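Local coordinates for putative tryptophan halogenase (Xanthomonas campestris pv. campestris, PDB 6Y1W), which is a flavin-dependent halogenase that probably uses reduced FAD to halogenate an aromatic substrate, at residues E60-S65 against Y163-G168; D247-V252 against G286-S291. All blocks are in the same frame, centred on the assembly; numbering follows the deposited sequence.

Contact 1 of 2, residues E60-S65 against Y163-G168; sequences EATIPS and YHLDAG. With BUD ((2S,3S)-butane-2,3-diol), chain H.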
loop_
_atom_site.group_PDB
_atom_site.type_symbol
_atom_site.label_atom_id
_atom_site.label_comp_id
_atom_site.label_asym_id
_atom_site.label_seq_id
_atom_site.Cartn_x
_atom_site.Cartn_y
_atom_site.Cartn_z
ATOM N N GLU A 60 25.873 -5.854 -13.172
ATOM C CA GLU A 60 24.430 -5.809 -13.021
ATOM C C GLU A 60 24.010 -4.522 -12.333
ATOM O O GLU A 60 24.674 -4.082 -11.390
ATOM C CB GLU A 60 23.986 -7.048 -12.206
ATOM C CG GLU A 60 22.519 -7.194 -12.059
ATOM C CD GLU A 60 22.082 -8.631 -11.703
ATOM O OE1 GLU A 60 22.889 -9.593 -11.685
ATOM O OE2 GLU A 60 20.872 -8.788 -11.473
ATOM N N ALA A 61 22.898 -3.922 -12.774
ATOM C CA ALA A 61 22.327 -2.770 -12.080
ATOM C C ALA A 61 21.228 -3.207 -11.085
ATOM O O ALA A 61 20.667 -4.298 -11.177
ATOM C CB ALA A 61 21.763 -1.772 -13.101
ATOM N N THR A 62 20.985 -2.354 -10.093
ATOM C CA THR A 62 20.092 -2.674 -8.978
ATOM C C THR A 62 19.170 -1.478 -8.736
ATOM O O THR A 62 19.221 -0.449 -9.442
ATOM C CB THR A 62 20.869 -3.000 -7.674
ATOM O OG1 THR A 62 21.740 -1.912 -7.346
ATOM C CG2 THR A 62 21.743 -4.258 -7.811
ATOM N N ILE A 63 18.279 -1.628 -7.768
ATOM C CA ILE A 63 17.355 -0.551 -7.401
ATOM C C ILE A 63 17.372 -0.333 -5.890
ATOM O O ILE A 63 18.004 -1.122 -5.156
ATOM C CB ILE A 63 15.945 -0.833 -7.961
ATOM C CG1 ILE A 63 15.445 -2.208 -7.574
ATOM C CG2 ILE A 63 15.955 -0.719 -9.516
ATOM C CD1 ILE A 63 13.981 -2.426 -8.074
ATOM N N PRO A 64 16.738 0.728 -5.385
ATOM C CA PRO A 64 17.024 1.144 -3.997
ATOM C C PRO A 64 16.612 0.150 -2.935
ATOM O O PRO A 64 17.073 0.277 -1.793
ATOM C CB PRO A 64 16.247 2.458 -3.860
ATOM C CG PRO A 64 16.313 3.049 -5.282
ATOM C CD PRO A 64 16.120 1.841 -6.155
ATOM N N SER A 65 15.729 -0.800 -3.239
ATOM C CA SER A 65 15.418 -1.810 -2.230
ATOM C C SER A 65 16.666 -2.545 -1.740
ATOM O O SER A 65 16.660 -3.061 -0.613
ATOM C CB SER A 65 14.382 -2.784 -2.796
ATOM O OG SER A 65 14.895 -3.419 -3.968
ATOM N N TYR A 163 22.891 0.767 -6.983
ATOM C CA TYR A 163 24.270 0.413 -7.327
ATOM C C TYR A 163 24.367 -0.239 -8.696
ATOM O O TYR A 163 23.446 -0.911 -9.163
ATOM C CB TYR A 163 24.854 -0.601 -6.330
ATOM C CG TYR A 163 24.549 -0.275 -4.876
ATOM C CD1 TYR A 163 25.241 0.728 -4.235
ATOM C CD2 TYR A 163 23.582 -0.994 -4.192
ATOM C CE1 TYR A 163 24.974 1.034 -2.890
ATOM C CE2 TYR A 163 23.285 -0.704 -2.844
ATOM C CZ TYR A 163 24.012 0.287 -2.205
ATOM O OH TYR A 163 23.683 0.522 -0.883
ATOM N N HIS A 164 25.541 -0.097 -9.300
ATOM C CA HIS A 164 26.000 -0.999 -10.337
ATOM C C HIS A 164 27.029 -1.900 -9.678
ATOM O O HIS A 164 27.927 -1.391 -9.007
ATOM C CB HIS A 164 26.657 -0.200 -11.477
ATOM C CG HIS A 164 25.762 0.855 -12.075
ATOM N ND1 HIS A 164 25.991 2.211 -11.899
ATOM C CD2 HIS A 164 24.613 0.758 -12.803
ATOM C CE1 HIS A 164 25.058 2.902 -12.541
ATOM N NE2 HIS A 164 24.204 2.044 -13.084
ATOM N N LEU A 165 26.917 -3.225 -9.856
ATOM C CA LEU A 165 27.819 -4.094 -9.115
ATOM C C LEU A 165 28.251 -5.284 -9.960
ATOM O O LEU A 165 27.645 -5.614 -10.979
ATOM C CB LEU A 165 27.194 -4.590 -7.787
ATOM C CG LEU A 165 25.823 -5.291 -7.874
ATOM C CD1 LEU A 165 25.967 -6.724 -8.382
ATOM C CD2 LEU A 165 25.105 -5.294 -6.509
ATOM N N ASP A 166 29.343 -5.912 -9.528
ATOM C CA ASP A 166 29.763 -7.186 -10.122
ATOM C C ASP A 166 29.008 -8.285 -9.392
ATOM O O ASP A 166 29.186 -8.468 -8.185
ATOM C CB ASP A 166 31.284 -7.373 -9.978
ATOM C CG ASP A 166 31.772 -8.658 -10.666
ATOM O OD1 ASP A 166 31.311 -9.752 -10.282
ATOM O OD2 ASP A 166 32.610 -8.604 -11.607
ATOM N N ALA A 167 28.099 -8.984 -10.097
ATOM C CA ALA A 167 27.239 -9.964 -9.424
ATOM C C ALA A 167 28.002 -11.165 -8.896
ATOM O O ALA A 167 27.646 -11.707 -7.843
ATOM C CB ALA A 167 26.139 -10.448 -10.379
ATOM N N GLY A 168 29.058 -11.591 -9.591
ATOM C CA GLY A 168 29.821 -12.727 -9.103
ATOM C C GLY A 168 30.563 -12.375 -7.831
ATOM O O GLY A 168 30.608 -13.178 -6.898
HETATM C C1 BUD H . 12.883 1.429 -8.433
HETATM O O1 BUD H . 12.016 2.471 -10.382
HETATM C C2 BUD H . 11.630 1.964 -9.126
HETATM O O2 BUD H . 9.782 3.559 -8.820
HETATM C C3 BUD H . 11.004 3.077 -8.279
HETATM C C4 BUD H . 10.745 2.535 -6.868
#
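Thr-62 reaches across to Tyr-163 with its hydroxyl and to Leu-165 with its methyl. With chi1 at 56°, OG1 lies between the backbone N and the carbonyl carbon and gives its proton to Tyr-163 O, 2.7 Å away. That oxygen also takes a weak bond from Thr-62 N, so one carbonyl gathers two donors of a single residue just where strand 59-61 ends. Thr-62 CG2 sits 3.8 Å from Leu-165 CD2, the two side chains crossing nearly at right angles. Two residues earlier, Glu-60 and Leu-165 form an antiparallel hydrogen-bonded pair, Glu-60 N to Leu-165 O and Leu-165 N to Glu-60 O, both 2.8 Å. Glu-60 runs out extended (chi1 -175°), bringing OE1 to 3.6 Å from Ala-167 CB, while OE2 bonds to Asn-350. On the other face, Ala-61 CB abuts the edge of the His-164 imidazole at CD2 (3.8 Å). Thr-87 engages ND1 and Thr-264 NE2, which fixes the ring's rotation. Beyond the pairing, Ile-63 CB lies 3.8 Å from C1 of the butanediol. Lys-89, the predicted catalytic lysine, bonds through NZ to Thr-62 O, so this buried pairing sets a carbonyl at its amine and the held imidazole against its side chain.

Contact 2 of 2, residues D247-V252 against G286-S291; sequences DSALAV and GIVYSS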
loop_
_atom_site.group_PDB
_atom_site.type_symbol
_atom_site.label_atom_id
_atom_site.label_comp_id
_atom_site.label_asym_id
_atom_site.label_seq_id
_atom_site.Cartn_x
_atom_site.Cartn_y
_atom_site.Cartn_z
ATOM N N ASP A 247 14.119 -12.651 -26.135
ATOM C CA ASP A 247 14.381 -14.001 -25.643
ATOM C C ASP A 247 15.861 -14.338 -25.722
ATOM O O ASP A 247 16.231 -15.478 -25.396
ATOM C CB ASP A 247 13.566 -15.026 -26.441
ATOM C CG ASP A 247 13.947 -15.065 -27.925
ATOM O OD1 ASP A 247 14.894 -14.385 -28.363
ATOM O OD2 ASP A 247 13.265 -15.779 -28.693
ATOM N N SER A 248 16.723 -13.369 -26.050
ATOM C CA SER A 248 18.129 -13.637 -26.288
ATOM C C SER A 248 18.955 -12.443 -25.805
ATOM O O SER A 248 18.481 -11.307 -25.815
ATOM C CB SER A 248 18.399 -13.836 -27.779
ATOM O OG SER A 248 17.607 -14.898 -28.321
ATOM N N ALA A 249 20.206 -12.712 -25.434
ATOM C CA ALA A 249 21.109 -11.600 -25.181
ATOM C C ALA A 249 22.531 -12.008 -25.545
ATOM O O ALA A 249 22.888 -13.195 -25.552
ATOM C CB ALA A 249 21.077 -11.149 -23.722
ATOM N N LEU A 250 23.350 -10.999 -25.832
ATOM C CA LEU A 250 24.796 -11.168 -25.942
ATOM C C LEU A 250 25.425 -10.173 -24.978
ATOM O O LEU A 250 25.046 -8.999 -25.004
ATOM C CB LEU A 250 25.303 -10.834 -27.355
ATOM C CG LEU A 250 25.155 -11.893 -28.430
ATOM C CD1 LEU A 250 25.334 -11.257 -29.821
ATOM C CD2 LEU A 250 26.164 -13.031 -28.178
ATOM N N ALA A 251 26.396 -10.613 -24.165
ATOM C CA ALA A 251 26.955 -9.725 -23.148
ATOM C C ALA A 251 28.472 -9.669 -23.276
ATOM O O ALA A 251 29.110 -10.667 -23.623
ATOM C CB ALA A 251 26.563 -10.181 -21.733
ATOM N N VAL A 252 29.050 -8.503 -23.002
ATOM C CA VAL A 252 30.507 -8.339 -23.138
ATOM C C VAL A 252 30.956 -7.194 -22.240
ATOM O O VAL A 252 30.287 -6.159 -22.151
ATOM C CB VAL A 252 30.909 -8.072 -24.606
ATOM C CG1 VAL A 252 30.357 -6.704 -25.090
ATOM C CG2 VAL A 252 32.459 -8.128 -24.768
ATOM N N GLY A 286 25.548 -5.181 -23.045
ATOM C CA GLY A 286 24.839 -6.331 -23.609
ATOM C C GLY A 286 23.768 -5.854 -24.559
ATOM O O GLY A 286 23.386 -4.686 -24.538
ATOM N N ILE A 287 23.307 -6.763 -25.431
ATOM C CA ILE A 287 22.176 -6.457 -26.299
ATOM C C ILE A 287 21.122 -7.509 -25.998
ATOM O O ILE A 287 21.432 -8.701 -25.870
ATOM C CB ILE A 287 22.556 -6.394 -27.801
ATOM C CG1 ILE A 287 21.316 -6.017 -28.625
ATOM C CG2 ILE A 287 23.177 -7.717 -28.341
ATOM C CD1 ILE A 287 21.685 -5.431 -30.006
ATOM N N VAL A 288 19.899 -7.041 -25.799
ATOM C CA VAL A 288 18.744 -7.872 -25.509
ATOM C C VAL A 288 17.897 -7.844 -26.762
ATOM O O VAL A 288 17.568 -6.761 -27.231
ATOM C CB VAL A 288 17.967 -7.271 -24.331
ATOM C CG1 VAL A 288 16.591 -7.951 -24.174
ATOM C CG2 VAL A 288 18.801 -7.358 -23.023
ATOM N N TYR A 289 17.540 -9.003 -27.306
ATOM C CA TYR A 289 16.830 -8.967 -28.583
ATOM C C TYR A 289 15.900 -10.164 -28.724
ATOM O O TYR A 289 15.876 -11.068 -27.895
ATOM C CB TYR A 289 17.828 -8.926 -29.764
ATOM C CG TYR A 289 18.683 -10.166 -29.895
ATOM C CD1 TYR A 289 19.863 -10.332 -29.140
ATOM C CD2 TYR A 289 18.367 -11.156 -30.819
ATOM C CE1 TYR A 289 20.664 -11.469 -29.262
ATOM C CE2 TYR A 289 19.158 -12.291 -30.955
ATOM C CZ TYR A 289 20.293 -12.450 -30.194
ATOM O OH TYR A 289 21.006 -13.596 -30.382
ATOM N N SER A 290 15.103 -10.139 -29.798
ATOM C CA SER A 290 14.130 -11.191 -30.077
ATOM C C SER A 290 14.592 -12.015 -31.267
ATOM O O SER A 290 14.717 -11.480 -32.379
ATOM C CB SER A 290 12.751 -10.614 -30.378
ATOM O OG SER A 290 11.876 -11.689 -30.730
ATOM N N SER A 291 14.756 -13.318 -31.034
ATOM C CA SER A 291 15.159 -14.257 -32.074
ATOM C C SER A 291 14.111 -14.369 -33.170
ATOM O O SER A 291 14.422 -14.848 -34.264
ATOM C CB SER A 291 15.435 -15.644 -31.472
ATOM O OG SER A 291 14.248 -16.350 -31.075
HETATM O O HOH W 1 18.972 -16.324 -30.088
HETATM O O HOH W 2 22.752 -14.563 -28.561
#
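Ser-248 lays its CB over one face of the Tyr-289 ring, 3.6 Å from the centroid, in a CH-pi contact displaced toward the hydroxyl end of the ring. Tyr-289 can fold over its cross-strand partner because CG lies between the backbone N and the carbonyl carbon (chi1 65°), which swings the ring back across the strand pair. Tyr-289 OH bonds to a water at 2.7 Å; that water also makes a weak bond to Ala-249 O. A second water donates to Ser-248 OG.

Asp-247 takes the same kind of first torsion, chi1 63°, and turns its carboxylate to Ser-291. Ser-291 OG donates to the syn lone pair of Asp-247 OD2 (2.6 Å), and Ser-291 N to Asp-247 OD1 (2.9 Å). OD1 also accepts from Ser-248 OG, which comes from the opposite face of the carboxylate plane. Three donors thus hold the group, with Arg-319 adding a weak, long ion pair.

Further along, Leu-250 CB packs on Ile-287 CG2 at 3.9 Å, on the face that carries Tyr-289 and is covered by helix 296-306. The other face has Ala-249 beside Val-288, whose side chain reaches Trp-273 and Trp-275. Ala-251 and Gly-286 come close there, their CA atoms 4.0 Å apart.

The strands run antiparallel, at 176°. Asp-247 N (2.9 Å) and, weakly, Ser-248 N both bond to Tyr-289 O: a classic beta bulge, here at the start of strand 248-254 within a mixed sheet.

Contact 1 closes before contact 2 opens along the chain; their centres are 19 Å apart and their nearest atoms about 10 Å, so they do not touch. Contact 1 is the more central, about 8 Å from the centre of the chain against 17 Å for contact 2, and lies beside the predicted catalytic Lys-89 and Ile-351, predicted to bind FAD. Contact 2 stands farther off: the side chain of Ala-249 is about 11 Å from that of Leu-338, another predicted FAD-binding residue. Each borders a different butanediol pocket, through Ile-63 and Pro-64 in contact 1 and through Ile-287 and Tyr-289 in contact 2. Thr-264 sits on strand 263-268 of the sheet holding contact 2, so His-164 joins the two sheets.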